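PDB 6LN0: Non-structural protein 3 from Porcine deltacoronavirus, which probably combines a macro domain that binds ADP-ribose-like ligands with a papain-like protease that cuts the viral polyprotein, as part of a larger multidomain replication protein. Local coordinates for residues 345-351 / 377-383; 386-390 / 402-406; 390-395 / 415-421. One frame throughout, in Å; residues are numbered along the deposited sequence.

Contact 1: residues 345-351 / 377-383; sequences ISVAREY and AVAIGTS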
loop_
_atom_site.group_PDB
_atom_site.type_symbol
_atom_site.label_atom_id
_atom_site.label_comp_id
_atom_site.label_asym_id
_atom_site.label_seq_id
_atom_site.Cartn_x
_atom_site.Cartn_y
_atom_site.Cartn_z
ATOM N N ILE A 345 21.227 27.735 -13.726
ATOM C CA ILE A 345 21.973 28.619 -12.844
ATOM C C ILE A 345 21.001 29.327 -11.925
ATOM O O ILE A 345 20.058 29.981 -12.377
ATOM C CB ILE A 345 22.786 29.652 -13.627
ATOM C CG1 ILE A 345 23.526 29.020 -14.795
ATOM C CG2 ILE A 345 23.742 30.353 -12.675
ATOM C CD1 ILE A 345 24.268 30.089 -15.629
ATOM N N SER A 346 21.256 29.251 -10.650
ATOM C CA SER A 346 20.405 29.875 -9.656
ATOM C C SER A 346 21.121 31.163 -9.253
ATOM O O SER A 346 22.025 31.146 -8.418
ATOM C CB SER A 346 20.167 28.906 -8.498
ATOM O OG SER A 346 19.933 29.587 -7.284
ATOM N N VAL A 347 20.757 32.275 -9.888
ATOM C CA VAL A 347 21.465 33.541 -9.681
ATOM C C VAL A 347 20.782 34.192 -8.485
ATOM O O VAL A 347 19.759 34.869 -8.611
ATOM C CB VAL A 347 21.446 34.433 -10.917
ATOM C CG1 VAL A 347 22.343 35.652 -10.691
ATOM C CG2 VAL A 347 21.837 33.653 -12.163
ATOM N N ALA A 348 21.341 33.957 -7.303
ATOM C CA ALA A 348 20.661 34.354 -6.078
ATOM C C ALA A 348 20.709 35.864 -5.860
ATOM O O ALA A 348 19.876 36.412 -5.132
ATOM C CB ALA A 348 21.272 33.592 -4.894
ATOM N N ARG A 349 21.649 36.550 -6.491
ATOM C CA ARG A 349 21.807 37.982 -6.325
ATOM C C ARG A 349 22.405 38.538 -7.603
ATOM O O ARG A 349 23.206 37.873 -8.265
ATOM C CB ARG A 349 22.716 38.319 -5.147
ATOM C CG ARG A 349 22.750 39.775 -4.841
ATOM C CD ARG A 349 23.552 40.024 -3.607
ATOM N NE ARG A 349 23.764 41.446 -3.423
ATOM C CZ ARG A 349 24.603 41.969 -2.534
ATOM N NH1 ARG A 349 25.311 41.180 -1.731
ATOM N NH2 ARG A 349 24.734 43.292 -2.450
ATOM N N GLU A 350 22.016 39.768 -7.931
ATOM C CA GLU A 350 22.452 40.442 -9.146
ATOM C C GLU A 350 21.858 39.806 -10.385
ATOM O O GLU A 350 22.481 39.814 -11.447
ATOM C CB GLU A 350 23.981 40.487 -9.269
ATOM C CG GLU A 350 24.714 40.897 -8.001
ATOM C CD GLU A 350 24.556 42.372 -7.690
ATOM O OE1 GLU A 350 25.182 42.848 -6.709
ATOM O OE2 GLU A 350 23.812 43.058 -8.434
ATOM N N TYR A 351 20.670 39.220 -10.249
ATOM C CA TYR A 351 20.040 38.567 -11.381
ATOM C C TYR A 351 19.747 39.593 -12.458
ATOM O O TYR A 351 19.052 40.581 -12.214
ATOM C CB TYR A 351 18.740 37.881 -10.971
ATOM C CG TYR A 351 18.034 37.267 -12.157
ATOM C CD1 TYR A 351 18.753 36.537 -13.089
ATOM C CD2 TYR A 351 16.665 37.414 -12.350
ATOM C CE1 TYR A 351 18.158 35.970 -14.176
ATOM C CE2 TYR A 351 16.035 36.825 -13.451
ATOM C CZ TYR A 351 16.801 36.103 -14.365
ATOM O OH TYR A 351 16.236 35.494 -15.472
ATOM N N ALA A 377 22.256 28.241 -21.490
ATOM C CA ALA A 377 22.042 28.075 -20.062
ATOM C C ALA A 377 20.747 28.764 -19.663
ATOM O O ALA A 377 20.414 29.821 -20.206
ATOM C CB ALA A 377 23.216 28.640 -19.259
ATOM N N VAL A 378 20.011 28.145 -18.734
ATOM C CA VAL A 378 18.843 28.747 -18.104
ATOM C C VAL A 378 19.282 29.369 -16.796
ATOM O O VAL A 378 20.010 28.743 -16.023
ATOM C CB VAL A 378 17.727 27.717 -17.850
ATOM C CG1 VAL A 378 16.667 28.308 -16.925
ATOM C CG2 VAL A 378 17.116 27.265 -19.156
ATOM N N ALA A 379 18.825 30.587 -16.527
ATOM C CA ALA A 379 19.116 31.269 -15.276
ATOM C C ALA A 379 17.808 31.551 -14.566
ATOM O O ALA A 379 16.804 31.857 -15.214
ATOM C CB ALA A 379 19.875 32.584 -15.514
ATOM N N ILE A 380 17.806 31.427 -13.246
ATOM C CA ILE A 380 16.616 31.710 -12.460
ATOM C C ILE A 380 16.980 32.722 -11.394
ATOM O O ILE A 380 18.081 32.699 -10.835
ATOM C CB ILE A 380 15.957 30.457 -11.819
ATOM C CG1 ILE A 380 16.950 29.619 -11.029
ATOM C CG2 ILE A 380 15.218 29.621 -12.866
ATOM C CD1 ILE A 380 16.240 28.590 -10.105
ATOM N N GLY A 381 16.039 33.614 -11.134
ATOM C CA GLY A 381 16.173 34.667 -10.150
ATOM C C GLY A 381 14.923 35.507 -10.252
ATOM O O GLY A 381 13.974 35.125 -10.934
ATOM N N THR A 382 14.917 36.671 -9.611
ATOM C CA THR A 382 13.824 37.611 -9.847
ATOM C C THR A 382 14.356 39.016 -10.071
ATOM O O THR A 382 15.091 39.536 -9.230
ATOM C CB THR A 382 12.848 37.628 -8.686
ATOM O OG1 THR A 382 12.501 36.286 -8.372
ATOM C CG2 THR A 382 11.594 38.411 -9.090
ATOM N N SER A 383 13.968 39.628 -11.187
ATOM C CA SER A 383 14.191 41.053 -11.413
ATOM C C SER A 383 13.028 41.659 -12.184
ATOM O O SER A 383 12.327 40.973 -12.934
ATOM C CB SER A 383 15.480 41.342 -12.187
ATOM O OG SER A 383 15.773 42.746 -12.184
#
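Y351 lays its ring over the backbone of G381, and its atoms meet the strand one after another. CB starts near G381 CA, and CG comes within 3.8 Å of that same carbon. CD2 reaches the next peptide, 3.3 Å from G381 C, with T382 N equally near. CE2 comes 3.6 Å from G381 C, while on the other rim CE1 touches A379 CB at 4.0 Å. The OH ends near A379 O, but it shares a hydrogen bond with T420 OG1 on the neighbouring strand 416-423. With CG anti to the backbone N (chi1 177°), the side chain reaches the strand from the loop, and G381 CA sits over one face of the Y351 ring as a CH-pi contact.

Before the loop, I345 and S346 run parallel to A379 and I380. I345 N donates to V378 O, I380 N to I345 O and V347 N to I380 O, all at 2.8 to 2.9 Å. Beyond them, I345 CD1 packs on A377 CB, and V347 CG2 meets A379 CB, the methyl that Y351 CE1 also touches.

The chemistry is thus divided: backbone bonds fix the register where the strands pair, and past V347 an aromatic face on a glycine takes over, with the phenol hydroxyl satisfied by a threonine one strand further on.

Contact 2: residues 386-390 / 402-406; sequences EPTGP and TNGKK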
loop_
_atom_site.group_PDB
_atom_site.type_symbol
_atom_site.label_atom_id
_atom_site.label_comp_id
_atom_site.label_asym_id
_atom_site.label_seq_id
_atom_site.Cartn_x
_atom_site.Cartn_y
_atom_site.Cartn_z
ATOM N N GLU A 386 13.497 43.949 -18.184
ATOM C CA GLU A 386 12.793 43.212 -19.214
ATOM C C GLU A 386 13.741 42.290 -19.964
ATOM O O GLU A 386 14.891 42.656 -20.239
ATOM C CB GLU A 386 12.095 44.152 -20.213
ATOM C CG GLU A 386 10.768 44.736 -19.693
ATOM C CD GLU A 386 9.535 43.973 -20.186
ATOM O OE1 GLU A 386 9.688 43.102 -21.077
ATOM O OE2 GLU A 386 8.414 44.236 -19.672
ATOM N N PRO A 387 13.283 41.097 -20.305
ATOM C CA PRO A 387 14.129 40.158 -21.032
ATOM C C PRO A 387 14.081 40.415 -22.528
ATOM O O PRO A 387 13.122 40.974 -23.056
ATOM C CB PRO A 387 13.486 38.811 -20.697
ATOM C CG PRO A 387 12.017 39.159 -20.661
ATOM C CD PRO A 387 11.952 40.536 -20.025
ATOM N N THR A 388 15.129 39.956 -23.214
ATOM C CA THR A 388 15.227 40.053 -24.666
ATOM C C THR A 388 15.302 38.689 -25.341
ATOM O O THR A 388 15.624 38.616 -26.535
ATOM C CB THR A 388 16.448 40.885 -25.069
ATOM O OG1 THR A 388 17.634 40.122 -24.825
ATOM C CG2 THR A 388 16.515 42.192 -24.277
ATOM N N GLY A 389 15.029 37.611 -24.610
ATOM C CA GLY A 389 14.945 36.285 -25.177
ATOM C C GLY A 389 13.889 35.483 -24.444
ATOM O O GLY A 389 13.152 36.030 -23.617
ATOM N N PRO A 390 13.803 34.179 -24.708
ATOM C CA PRO A 390 12.794 33.340 -24.028
ATOM C C PRO A 390 12.883 33.465 -22.515
ATOM O O PRO A 390 13.951 33.309 -21.923
ATOM C CB PRO A 390 13.136 31.917 -24.485
ATOM C CG PRO A 390 13.944 32.081 -25.724
ATOM C CD PRO A 390 14.649 33.413 -25.639
ATOM N N THR A 402 7.160 34.071 -22.348
ATOM C CA THR A 402 7.264 35.126 -23.336
ATOM C C THR A 402 8.606 34.985 -24.031
ATOM O O THR A 402 9.645 34.922 -23.369
ATOM C CB THR A 402 7.120 36.515 -22.695
ATOM O OG1 THR A 402 7.519 37.520 -23.632
ATOM C CG2 THR A 402 7.971 36.639 -21.438
ATOM N N ASN A 403 8.578 34.874 -25.353
ATOM C CA ASN A 403 9.786 35.090 -26.123
ATOM C C ASN A 403 10.176 36.560 -26.001
ATOM O O ASN A 403 9.381 37.403 -25.597
ATOM C CB ASN A 403 9.570 34.678 -27.579
ATOM C CG ASN A 403 10.815 34.121 -28.222
ATOM O OD1 ASN A 403 11.867 34.772 -28.241
ATOM N ND2 ASN A 403 10.708 32.897 -28.754
ATOM N N GLY A 404 11.412 36.871 -26.341
ATOM C CA GLY A 404 11.970 38.158 -25.932
ATOM C C GLY A 404 11.189 39.393 -26.379
ATOM O O GLY A 404 11.328 40.469 -25.787
ATOM N N LYS A 405 10.379 39.274 -27.430
ATOM C CA LYS A 405 9.952 40.417 -28.231
ATOM C C LYS A 405 8.445 40.611 -28.145
ATOM O O LYS A 405 7.760 40.430 -29.144
ATOM C CB LYS A 405 10.413 40.200 -29.722
ATOM C CG LYS A 405 11.866 39.727 -29.983
ATOM C CD LYS A 405 12.936 40.205 -28.994
ATOM C CE LYS A 405 13.010 41.720 -28.879
ATOM N NZ LYS A 405 13.630 42.377 -30.047
ATOM N N LYS A 406 7.953 41.092 -27.001
ATOM C CA LYS A 406 6.561 40.849 -26.634
ATOM C C LYS A 406 6.333 39.336 -26.759
ATOM O O LYS A 406 6.795 38.602 -25.885
ATOM C CB LYS A 406 5.590 41.684 -27.484
ATOM C CG LYS A 406 5.760 43.224 -27.302
ATOM C CD LYS A 406 5.765 43.986 -28.628
ATOM C CE LYS A 406 7.147 43.945 -29.266
ATOM N NZ LYS A 406 7.078 44.196 -30.731
#
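The P390 ring lies alongside the N403 side chain, the two pointing the same way, with P390 CD 4.0 Å from N403 OD1. That oxygen is already engaged: G404 N donates to N403 OD1 at 2.9 Å, in the carbonyl plane and on a lone pair, with an N-H...O angle of 143°. The bond ties the amide to the backbone N-H of the next residue and so limits its rotation beside the proline.

The closest packing is between the two backbones. G404 CA rests 3.4 Å from T388 C, and G389 CA and G404 CA are 3.6 Å apart. The missing CB of G404 permits this approach, since a side chain there would run into T388 C and G389 N; at G389 one would point away. Polar atoms come near without bonding: P387 O and G404 O are two acceptors 3.3 Å apart, and G404 N meets G389 O at a poor angle. A CA-H...O contact from P390 CA to T402 O, 3.6 Å, completes the backbone contact. At the outer side, the K405 chain, bent at chi2, chi3 and chi4, curls so that CD passes 4.0 Å from T388 O.

N271, from the loop after helix 260-270, touches both P390 and N403. The arrangement is two irregular connections pressed together at the end of a β-sheet: one leads into strand 391-395, the other leaves strand 398-402. These two strands form the hairpin at the edge of the sheet, in a domain consistent with a papain-like protease.

Contact 3: residues 390-395 / 415-421; sequences PAIKFA and ANVVATY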
loop_
_atom_site.group_PDB
_atom_site.type_symbol
_atom_site.label_atom_id
_atom_site.label_comp_id
_atom_site.label_asym_id
_atom_site.label_seq_id
_atom_site.Cartn_x
_atom_site.Cartn_y
_atom_site.Cartn_z
ATOM N N PRO A 390 13.803 34.179 -24.708
ATOM C CA PRO A 390 12.794 33.340 -24.028
ATOM C C PRO A 390 12.883 33.465 -22.515
ATOM O O PRO A 390 13.951 33.309 -21.923
ATOM C CB PRO A 390 13.136 31.917 -24.485
ATOM C CG PRO A 390 13.944 32.081 -25.724
ATOM C CD PRO A 390 14.649 33.413 -25.639
ATOM N N ALA A 391 11.753 33.767 -21.885
ATOM C CA ALA A 391 11.740 34.039 -20.456
ATOM C C ALA A 391 10.419 33.577 -19.852
ATOM O O ALA A 391 9.516 33.095 -20.548
ATOM C CB ALA A 391 11.966 35.526 -20.171
ATOM N N ILE A 392 10.319 33.719 -18.536
ATOM C CA ILE A 392 9.083 33.476 -17.814
ATOM C C ILE A 392 8.818 34.691 -16.940
ATOM O O ILE A 392 9.719 35.183 -16.253
ATOM C CB ILE A 392 9.148 32.183 -16.968
ATOM C CG1 ILE A 392 9.234 30.950 -17.889
ATOM C CG2 ILE A 392 7.942 32.093 -16.094
ATOM C CD1 ILE A 392 9.266 29.584 -17.163
ATOM N N LYS A 393 7.601 35.199 -16.996
ATOM C CA LYS A 393 7.196 36.304 -16.147
ATOM C C LYS A 393 6.121 35.830 -15.175
ATOM O O LYS A 393 5.304 34.952 -15.491
ATOM C CB LYS A 393 6.693 37.503 -16.973
ATOM C CG LYS A 393 7.756 38.197 -17.838
ATOM C CD LYS A 393 7.498 39.689 -17.951
ATOM C CE LYS A 393 7.577 40.180 -19.401
ATOM N NZ LYS A 393 6.803 41.461 -19.618
ATOM N N PHE A 394 6.146 36.430 -13.987
ATOM C CA PHE A 394 5.276 36.068 -12.877
ATOM C C PHE A 394 4.739 37.358 -12.275
ATOM O O PHE A 394 5.520 38.249 -11.924
ATOM C CB PHE A 394 6.064 35.268 -11.839
ATOM C CG PHE A 394 5.218 34.568 -10.799
ATOM C CD1 PHE A 394 4.604 35.279 -9.780
ATOM C CD2 PHE A 394 5.094 33.184 -10.808
ATOM C CE1 PHE A 394 3.861 34.630 -8.812
ATOM C CE2 PHE A 394 4.339 32.525 -9.841
ATOM C CZ PHE A 394 3.725 33.250 -8.846
ATOM N N ALA A 395 3.417 37.466 -12.168
ATOM C CA ALA A 395 2.804 38.598 -11.490
ATOM C C ALA A 395 1.358 38.250 -11.195
ATOM O O ALA A 395 0.698 37.593 -12.003
ATOM C CB ALA A 395 2.874 39.878 -12.333
ATOM N N ALA A 415 5.842 42.916 -15.133
ATOM C CA ALA A 415 5.908 41.739 -14.291
ATOM C C ALA A 415 7.368 41.393 -14.097
ATOM O O ALA A 415 8.195 41.611 -14.984
ATOM C CB ALA A 415 5.158 40.556 -14.913
ATOM N N ASN A 416 7.684 40.873 -12.921
ATOM C CA ASN A 416 9.012 40.323 -12.723
ATOM C C ASN A 416 9.263 39.195 -13.717
ATOM O O ASN A 416 8.341 38.498 -14.154
ATOM C CB ASN A 416 9.153 39.846 -11.286
ATOM C CG ASN A 416 8.991 40.978 -10.307
ATOM O OD1 ASN A 416 9.490 42.081 -10.555
ATOM N ND2 ASN A 416 8.279 40.742 -9.216
ATOM N N VAL A 417 10.504 39.060 -14.135
ATOM C CA VAL A 417 10.934 37.876 -14.870
ATOM C C VAL A 417 11.584 36.935 -13.858
ATOM O O VAL A 417 12.256 37.396 -12.919
ATOM C CB VAL A 417 11.882 38.249 -16.031
ATOM C CG1 VAL A 417 13.182 38.770 -15.506
ATOM C CG2 VAL A 417 12.137 37.046 -16.925
ATOM N N VAL A 418 11.303 35.636 -13.978
ATOM C CA VAL A 418 11.790 34.651 -13.011
ATOM C C VAL A 418 12.614 33.535 -13.632
ATOM O O VAL A 418 13.229 32.752 -12.890
ATOM C CB VAL A 418 10.647 34.050 -12.162
ATOM C CG1 VAL A 418 10.046 35.132 -11.298
ATOM C CG2 VAL A 418 9.596 33.363 -13.047
ATOM N N ALA A 419 12.695 33.455 -14.951
ATOM C CA ALA A 419 13.638 32.546 -15.580
ATOM C C ALA A 419 13.886 33.054 -16.991
ATOM O O ALA A 419 12.969 33.583 -17.621
ATOM C CB ALA A 419 13.101 31.105 -15.606
ATOM N N THR A 420 15.115 32.881 -17.475
ATOM C CA THR A 420 15.505 33.262 -18.827
ATOM C C THR A 420 16.393 32.174 -19.404
ATOM O O THR A 420 17.149 31.517 -18.679
ATOM C CB THR A 420 16.277 34.597 -18.863
ATOM O OG1 THR A 420 17.358 34.546 -17.927
ATOM C CG2 THR A 420 15.369 35.777 -18.512
ATOM N N TYR A 421 16.297 31.979 -20.715
ATOM C CA TYR A 421 17.187 31.078 -21.437
ATOM C C TYR A 421 18.137 31.886 -22.312
ATOM O O TYR A 421 17.699 32.735 -23.091
ATOM C CB TYR A 421 16.411 30.086 -22.303
ATOM C CG TYR A 421 17.333 29.303 -23.190
ATOM C CD1 TYR A 421 18.188 28.342 -22.647
ATOM C CD2 TYR A 421 17.400 29.549 -24.557
ATOM C CE1 TYR A 421 19.077 27.631 -23.440
ATOM C CE2 TYR A 421 18.283 28.837 -25.357
ATOM C CZ TYR A 421 19.114 27.868 -24.779
ATOM O OH TYR A 421 19.991 27.144 -25.541
#
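V417 and A391 share one face of the strand pair, and the rotamer of V417 brings them together: CG2 stands anti to the backbone N, with CG1 between N and the carbonyl carbon (chi1 68°), and V417 CG2 lies 3.6 Å from A391 CB. On the other face, I392 and V418 cross obliquely, CG2 to CG2 at 3.7 Å. The F394 ring leads away from the partner strand, leaving CB to touch V418 CG1 at 4.0 Å. K393 bends at chi2 and chi3, carrying CD past A415 O at 3.6 Å on the way to its salt-bridge partner, E386; A395 CB and A415 CB pack at 3.5 Å.

The strands are antiparallel, and a beta bulge shifts the register by one: I392 pairs with A419, but K393 with V417. V418 is the extra residue, its psi of -7° breaking the extended course, while V418 N still bonds to I392 O at 2.8 Å. Near the proline end, Y421 N donates to P390 O at 3.0 Å.

L268 of helix 260-270 packs under P390, I392, A419 and Y421, and Q314 of helix 313-322 bonds to V418 O. Strands 376-383 and 398-402 flank the pair within the sheet.

Contacts 1 and 3 pair strands of one mixed sheet, and contact 2 joins two loops at its border. Contacts 1 and 3 have centres about 10 Å apart and meet where strands 376-383 and 416-423 adjoin: A379 N lies 2.9 Å from T420 O, and the Y351-T420 hydroxyl pair joins them too. Contacts 2 and 3, about 9 Å between centres, share P390 and are tied by A391 N to T402 O at 2.8 Å and by the salt bridge of E386 OE2 to K393 NZ at 3.2 Å. Contacts 1 and 2, about 16 Å between centres, merely follow each other in sequence. The zinc site of C334, C335, C360 and C363 lies toward the sheet's other border, where strand 358-360 carries C360.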